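Local coordinates for Non-sulfated chondroitin lyase E66 (PDB 3VSN), which cleaves non-sulfated chondroitin as a polysaccharide lyase of the baculovirus occlusion-derived virion envelope and is essential for oral infectivity, at residues T446-D450 and V578-N582; L255-Y259 and V308-I313. All coordinates share one frame; numbering follows the deposited sequence. Where two conformers were deposited one is given.

Contact 1. Residues T446-D450 and V578-N582; sequences TLFYD and VNVGN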
ATOM      1  N   THR A 446       9.499 -16.753  -4.865  1.00 10.89           N
ATOM      2  CA  THR A 446       9.432 -15.645  -5.820  1.00 10.83           C
ATOM      3  C   THR A 446      10.781 -14.947  -5.913  1.00 10.90           C
ATOM      4  O   THR A 446      11.422 -14.711  -4.896  1.00 10.90           O
ATOM      5  CB  THR A 446       8.359 -14.609  -5.425  1.00 10.90           C
ATOM      6  OG1 THR A 446       7.188 -15.278  -4.948  1.00 10.94           O
ATOM      7  CG2 THR A 446       7.990 -13.721  -6.612  1.00 11.04           C
ATOM      8  N   LEU A 447      11.207 -14.627  -7.133  1.00 10.78           N
ATOM      9  CA  LEU A 447      12.412 -13.833  -7.335  1.00 10.92           C
ATOM     10  C   LEU A 447      12.132 -12.652  -8.260  1.00 11.06           C
ATOM     11  O   LEU A 447      11.676 -12.845  -9.391  1.00 11.05           O
ATOM     12  CB  LEU A 447      13.549 -14.704  -7.896  1.00 10.80           C
ATOM     13  CG  LEU A 447      14.871 -14.008  -8.238  1.00 10.81           C
ATOM     14  CD1 LEU A 447      15.609 -13.562  -6.980  1.00 10.68           C
ATOM     15  CD2 LEU A 447      15.749 -14.923  -9.081  1.00 10.86           C
ATOM     16  N   PHE A 448      12.397 -11.441  -7.770  1.00 11.24           N
ATOM     17  CA  PHE A 448      12.334 -10.227  -8.593  1.00 11.43           C
ATOM     18  C   PHE A 448      13.744  -9.860  -9.054  1.00 11.43           C
ATOM     19  O   PHE A 448      14.694  -9.923  -8.268  1.00 11.32           O
ATOM     20  CB  PHE A 448      11.745  -9.039  -7.815  1.00 11.80           C
ATOM     21  CG  PHE A 448      10.292  -9.191  -7.437  1.00 12.25           C
ATOM     22  CD1 PHE A 448       9.291  -9.149  -8.402  1.00 12.30           C
ATOM     23  CD2 PHE A 448       9.923  -9.331  -6.102  1.00 12.62           C
ATOM     24  CE1 PHE A 448       7.954  -9.277  -8.047  1.00 12.60           C
ATOM     25  CE2 PHE A 448       8.585  -9.455  -5.738  1.00 12.82           C
ATOM     26  CZ  PHE A 448       7.599  -9.434  -6.714  1.00 12.87           C
ATOM     27  N   TYR A 449      13.869  -9.461 -10.318  1.00 11.35           N
ATOM     28  CA  TYR A 449      15.149  -9.041 -10.898  1.00 11.58           C
ATOM     29  C   TYR A 449      14.877  -8.070 -12.055  1.00 11.59           C
ATOM     30  O   TYR A 449      13.721  -7.827 -12.394  1.00 11.53           O
ATOM     31  CB  TYR A 449      15.926 -10.272 -11.397  1.00 11.76           C
ATOM     32  CG  TYR A 449      15.163 -11.062 -12.438  1.00 11.88           C
ATOM     33  CD1 TYR A 449      14.258 -12.062 -12.064  1.00 12.02           C
ATOM     34  CD2 TYR A 449      15.315 -10.786 -13.798  1.00 12.00           C
ATOM     35  CE1 TYR A 449      13.537 -12.768 -13.019  1.00 11.99           C
ATOM     36  CE2 TYR A 449      14.598 -11.485 -14.756  1.00 12.07           C
ATOM     37  CZ  TYR A 449      13.719 -12.477 -14.364  1.00 12.05           C
ATOM     38  OH  TYR A 449      13.018 -13.176 -15.322  1.00 12.54           O
ATOM     39  N   ASP A 450      15.922  -7.510 -12.661  1.00 11.83           N
ATOM     40  CA  ASP A 450      15.733  -6.697 -13.866  1.00 12.26           C
ATOM     41  C   ASP A 450      15.791  -7.625 -15.090  1.00 12.15           C
ATOM     42  O   ASP A 450      16.843  -8.201 -15.335  1.00 12.19           O
ATOM     43  CB  ASP A 450      16.820  -5.615 -13.969  1.00 12.55           C
ATOM     44  CG  ASP A 450      16.838  -4.667 -12.770  1.00 12.97           C
ATOM     45  OD1 ASP A 450      15.767  -4.333 -12.225  1.00 13.09           O
ATOM     46  OD2 ASP A 450      17.937  -4.224 -12.385  1.00 13.52           O
ATOM     47  N   VAL A 578      18.030 -20.869  -8.927  1.00 10.84           N
ATOM     48  CA  VAL A 578      17.655 -20.028 -10.059  1.00 10.98           C
ATOM     49  C   VAL A 578      18.864 -19.223 -10.527  1.00 11.24           C
ATOM     50  O   VAL A 578      19.464 -18.477  -9.753  1.00 11.16           O
ATOM     51  CB  VAL A 578      16.482 -19.070  -9.727  1.00 10.94           C
ATOM     52  CG1 VAL A 578      16.082 -18.257 -10.955  1.00 10.93           C
ATOM     53  CG2 VAL A 578      15.285 -19.848  -9.201  1.00 10.86           C
ATOM     54  N   ASN A 579      19.232 -19.406 -11.789  1.00 11.53           N
ATOM     55  CA  ASN A 579      20.252 -18.576 -12.412  1.00 12.06           C
ATOM     56  C   ASN A 579      19.578 -17.689 -13.451  1.00 12.35           C
ATOM     57  O   ASN A 579      19.168 -18.166 -14.510  1.00 12.43           O
ATOM     58  CB  ASN A 579      21.361 -19.440 -13.037  1.00 12.09           C
ATOM     59  CG  ASN A 579      22.532 -18.615 -13.561  1.00 12.30           C
ATOM     60  OD1 ASN A 579      22.490 -17.382 -13.575  1.00 12.27           O
ATOM     61  ND2 ASN A 579      23.587 -19.300 -14.001  1.00 12.26           N
ATOM     62  N   VAL A 580      19.451 -16.401 -13.135  1.00 12.60           N
ATOM     63  CA  VAL A 580      18.798 -15.444 -14.033  1.00 12.97           C
ATOM     64  C   VAL A 580      19.590 -15.290 -15.332  1.00 13.19           C
ATOM     65  O   VAL A 580      19.017 -15.026 -16.388  1.00 13.08           O
ATOM     66  CB  VAL A 580      18.598 -14.064 -13.359  1.00 13.00           C
ATOM     67  CG1 VAL A 580      17.902 -13.101 -14.306  1.00 13.10           C
ATOM     68  CG2 VAL A 580      17.791 -14.205 -12.077  1.00 12.95           C
ATOM     69  N   GLY A 581      20.907 -15.468 -15.239  1.00 13.45           N
ATOM     70  CA  GLY A 581      21.787 -15.397 -16.399  1.00 14.15           C
ATOM     71  C   GLY A 581      22.353 -14.010 -16.627  1.00 14.57           C
ATOM     72  O   GLY A 581      23.034 -13.774 -17.622  1.00 14.92           O
ATOM     73  N   ASN A 582      22.066 -13.094 -15.701  1.00 14.89           N
ATOM     74  CA  ASN A 582      22.502 -11.698 -15.798  1.00 15.27           C
ATOM     75  C   ASN A 582      23.416 -11.290 -14.639  1.00 15.20           C
ATOM     76  O   ASN A 582      23.698 -10.105 -14.455  1.00 15.81           O
ATOM     77  CB  ASN A 582      21.278 -10.766 -15.845  1.00 15.55           C
ATOM     78  CG  ASN A 582      20.531 -10.713 -14.518  1.00 15.83           C
ATOM     79  OD1 ASN A 582      20.754 -11.545 -13.635  1.00 15.93           O
ATOM     80  ND2 ASN A 582      19.641  -9.732 -14.371  1.00 16.06           N
TER
HETATM   81  O   HOH W   1      18.690  -7.944 -11.863  1.00 14.92           O
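Face-to-face packing between two beta-sheets joins L447 and Y449, near the end of strand 440-449, to V578, near the end of strand 575-579, and V580, just past it, in the beta-sandwich part of this lyase. The two strands belong to different antiparallel seven-stranded sheets, and their touching parts run nearly parallel, 10° apart, with L447 facing V578 at 8.6 Å between CA atoms. At that spacing the apolar contact is made by side chains, and no clear direct hydrogen bond joins the two segments. L447 reaches across with a single methyl: CG lies anti to the backbone N (chi1 177°), and CD2 touches two valines, 3.8 Å from V578 CG1 and 3.7 Å from V580 CG2. V580 in turn divides its methyls, CG2 going to L447 while CG1 lies over one face of the Y449 ring in a CH-pi contact. It is 3.8 Å from the centroid and 24° off the ring normal, displaced toward the CD2 side of the rim. The far end of that ring is anchored separately, since Y449 OH hydrogen-bonds to D563, and L565 also touches the tyrosine. The chain leaves strand 575-579 through an Asx turn begun by N579, whose OD1 accepts from G581 N at 3.0 Å, the donor lying well above the carbonyl plane. N582 follows at the margin of the apolar patch, where its OD1 takes the backbone N of V584 and its ND2 lies 3.3 Å from D450 O. The D450 carboxylate is engaged by K330 in a salt bridge. One water links the segments, accepting from D450 N at 2.9 Å and from N582 ND2 at 3.2 Å.

Contact 2. Residues L255-Y259 and V308-I313; sequences LINSY and VIGNFI
With CG of Y259 anti to the backbone N (chi1 -167°) and CG of F312 anti to its carbonyl carbon (chi1 -74°), the two side chains run antiparallel and overlap in an offset stack. The ring planes are 9° apart and the centroids 4.0 Å. The pair joins segment 255-259, which continues helix 253-258 from the catalytic proton donor Y254, to the irregular loop preceding strand 318-322. The slip places each CB over the other ring: Y259 CB lies 3.8 Å from the F312 centroid, and F312 CB lies over the tyrosine ring in the same manner. I309 CA backs the opposite face of F312, so the phenylalanine is held between its own loop and the tyrosine. I256 meets the rim of F312, its carbonyl O 3.7 Å from CZ near the ring plane, while its CG2 packs against V308 CG2 at 3.7 Å. Q48 of helix 29-48 touches both aromatic side chains, and F262 meets Y259 edge-to-face. At the phenolic end, a water in the plane of the tyrosine ring lies 2.8 Å from Y259 OH and donates to F312 O, also at 2.8 Å.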
ATOM      1  N   LEU A 255      -2.432   5.766   7.621  1.00 17.96           N
ATOM      2  CA  LEU A 255      -1.357   6.647   7.173  1.00 17.96           C
ATOM      3  C   LEU A 255      -1.757   7.467   5.954  1.00 17.91           C
ATOM      4  O   LEU A 255      -1.490   8.667   5.906  1.00 18.06           O
ATOM      5  CB  LEU A 255      -0.076   5.858   6.871  1.00 17.82           C
ATOM      6  CG  LEU A 255       0.724   5.265   8.031  1.00 17.99           C
ATOM      7  CD1 LEU A 255       2.027   4.680   7.505  1.00 17.81           C
ATOM      8  CD2 LEU A 255       1.007   6.299   9.112  1.00 17.97           C
ATOM      9  N   ILE A 256      -2.392   6.819   4.976  1.00 18.01           N
ATOM     10  CA  ILE A 256      -2.796   7.485   3.732  1.00 18.37           C
ATOM     11  C   ILE A 256      -3.746   8.661   3.986  1.00 18.74           C
ATOM     12  O   ILE A 256      -3.581   9.735   3.396  1.00 18.37           O
ATOM     13  CB  ILE A 256      -3.405   6.491   2.712  1.00 18.61           C
ATOM     14  CG1 ILE A 256      -2.319   5.556   2.159  1.00 18.65           C
ATOM     15  CG2 ILE A 256      -4.090   7.228   1.564  1.00 18.84           C
ATOM     16  CD1 ILE A 256      -2.855   4.345   1.416  1.00 18.83           C
ATOM     17  N   ASN A 257      -4.716   8.460   4.878  1.00 19.22           N
ATOM     18  CA  ASN A 257      -5.754   9.462   5.143  1.00 19.97           C
ATOM     19  C   ASN A 257      -5.267  10.744   5.807  1.00 19.38           C
ATOM     20  O   ASN A 257      -5.823  11.817   5.567  1.00 19.43           O
ATOM     21  CB  ASN A 257      -6.878   8.859   5.991  1.00 21.46           C
ATOM     22  CG  ASN A 257      -7.994   8.289   5.150  1.00 23.39           C
ATOM     23  OD1 ASN A 257      -8.710   9.021   4.463  1.00 24.60           O
ATOM     24  ND2 ASN A 257      -8.152   6.970   5.198  1.00 24.51           N
ATOM     25  N   SER A 258      -4.234  10.630   6.636  1.00 18.91           N
ATOM     26  CA  SER A 258      -3.769  11.791   7.387  0.50 18.47           C
ATOM     27  C   SER A 258      -2.345  12.219   7.041  1.00 18.15           C
ATOM     28  O   SER A 258      -1.831  13.189   7.605  1.00 17.88           O
ATOM     29  CB  SER A 258      -3.943  11.566   8.894  0.50 18.60           C
ATOM     30  OG  SER A 258      -5.320  11.584   9.245  0.50 18.40           O
ATOM     31  N   TYR A 259      -1.727  11.531   6.078  1.00 17.50           N
ATOM     32  CA  TYR A 259      -0.345  11.839   5.687  1.00 17.19           C
ATOM     33  C   TYR A 259      -0.081  13.318   5.388  1.00 16.70           C
ATOM     34  O   TYR A 259       0.959  13.847   5.787  1.00 16.48           O
ATOM     35  CB  TYR A 259       0.124  10.981   4.506  1.00 17.06           C
ATOM     36  CG  TYR A 259       1.621  11.039   4.283  1.00 17.50           C
ATOM     37  CD1 TYR A 259       2.193  12.036   3.486  1.00 17.63           C
ATOM     38  CD2 TYR A 259       2.469  10.102   4.871  1.00 17.61           C
ATOM     39  CE1 TYR A 259       3.564  12.097   3.287  1.00 18.09           C
ATOM     40  CE2 TYR A 259       3.842  10.153   4.674  1.00 18.26           C
ATOM     41  CZ  TYR A 259       4.382  11.150   3.883  1.00 18.22           C
ATOM     42  OH  TYR A 259       5.741  11.206   3.685  1.00 19.14           O
ATOM     43  N   VAL A 308      -3.021   9.234  -4.044  1.00 15.27           N
ATOM     44  CA  VAL A 308      -2.136  10.148  -3.295  1.00 15.16           C
ATOM     45  C   VAL A 308      -0.756   9.581  -2.915  1.00 15.07           C
ATOM     46  O   VAL A 308       0.211  10.339  -2.813  1.00 15.02           O
ATOM     47  CB  VAL A 308      -2.811  10.753  -2.033  1.00 14.95           C
ATOM     48  CG1 VAL A 308      -3.932  11.707  -2.423  1.00 14.87           C
ATOM     49  CG2 VAL A 308      -3.317   9.667  -1.089  1.00 14.97           C
ATOM     50  N   ILE A 309      -0.661   8.269  -2.702  1.00 14.95           N
ATOM     51  CA  ILE A 309       0.584   7.668  -2.190  1.00 15.02           C
ATOM     52  C   ILE A 309       1.812   8.001  -3.047  1.00 14.70           C
ATOM     53  O   ILE A 309       2.918   8.124  -2.527  1.00 14.60           O
ATOM     54  CB  ILE A 309       0.454   6.141  -1.955  1.00 15.09           C
ATOM     55  CG1 ILE A 309       1.489   5.666  -0.921  1.00 15.26           C
ATOM     56  CG2 ILE A 309       0.568   5.376  -3.269  1.00 14.98           C
ATOM     57  CD1 ILE A 309       1.214   4.293  -0.333  1.00 15.13           C
ATOM     58  N   GLY A 310       1.607   8.164  -4.353  1.00 14.61           N
ATOM     59  CA  GLY A 310       2.698   8.500  -5.267  1.00 14.71           C
ATOM     60  C   GLY A 310       3.294   9.877  -5.008  1.00 14.78           C
ATOM     61  O   GLY A 310       4.423  10.158  -5.419  1.00 14.60           O
ATOM     62  N   ASN A 311       2.532  10.729  -4.318  1.00 14.76           N
ATOM     63  CA  ASN A 311       2.946  12.100  -4.011  1.00 14.89           C
ATOM     64  C   ASN A 311       3.497  12.275  -2.596  1.00 14.85           C
ATOM     65  O   ASN A 311       3.866  13.386  -2.205  1.00 15.12           O
ATOM     66  CB  ASN A 311       1.772  13.068  -4.235  1.00 15.01           C
ATOM     67  CG  ASN A 311       1.200  12.978  -5.635  1.00 15.23           C
ATOM     68  OD1 ASN A 311       1.938  12.858  -6.607  1.00 15.62           O
ATOM     69  ND2 ASN A 311      -0.125  13.035  -5.744  1.00 15.22           N
ATOM     70  N   PHE A 312       3.554  11.188  -1.830  1.00 14.73           N
ATOM     71  CA  PHE A 312       3.987  11.269  -0.432  1.00 14.81           C
ATOM     72  C   PHE A 312       5.485  11.528  -0.293  1.00 15.10           C
ATOM     73  O   PHE A 312       5.911  12.309   0.566  1.00 14.85           O
ATOM     74  CB  PHE A 312       3.622   9.995   0.339  1.00 14.69           C
ATOM     75  CG  PHE A 312       2.157   9.864   0.679  1.00 14.48           C
ATOM     76  CD1 PHE A 312       1.229  10.848   0.333  1.00 14.52           C
ATOM     77  CD2 PHE A 312       1.714   8.757   1.388  1.00 14.52           C
ATOM     78  CE1 PHE A 312      -0.113  10.708   0.669  1.00 14.27           C
ATOM     79  CE2 PHE A 312       0.379   8.612   1.731  1.00 14.56           C
ATOM     80  CZ  PHE A 312      -0.539   9.587   1.365  1.00 14.43           C
ATOM     81  N   ILE A 313       6.269  10.850  -1.129  1.00 15.12           N
ATOM     82  CA  ILE A 313       7.727  10.889  -1.075  1.00 15.66           C
ATOM     83  C   ILE A 313       8.312  10.840  -2.486  1.00 15.66           C
ATOM     84  O   ILE A 313       7.592  10.586  -3.455  1.00 15.51           O
ATOM     85  CB  ILE A 313       8.307   9.711  -0.251  1.00 15.46           C
ATOM     86  CG1 ILE A 313       7.939   8.363  -0.889  1.00 15.50           C
ATOM     87  CG2 ILE A 313       7.837   9.773   1.197  1.00 15.53           C
ATOM     88  CD1 ILE A 313       8.726   7.192  -0.343  1.00 15.40           C
TER
HETATM   89  O   HOH W   2       7.196  13.366   2.757  1.00 22.44           O

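From the N terminus, the chain first passes through the helical region and reaches contact 2, where the helix carrying Y254 is met again, 49 residues later, by the loop at 308-313. That excursion contains helices 262-269 and 276-284 and no strand. From strand 318-322 onward the chain is rich in strands, and contact 1 closes a longer, 128-residue excursion there, between strands of two different seven-stranded sheets. The two loops follow in series, neither nesting nor crossing. The centres of contact 1 and contact 2 are about 31 Å apart, and the nearest atoms of contact 1 and contact 2 are about 16 Å apart. Contact 2 ties the helix bearing Y254 to the loop before strand 318-322, whereas contact 1 joins two sheets away from the annotated sites.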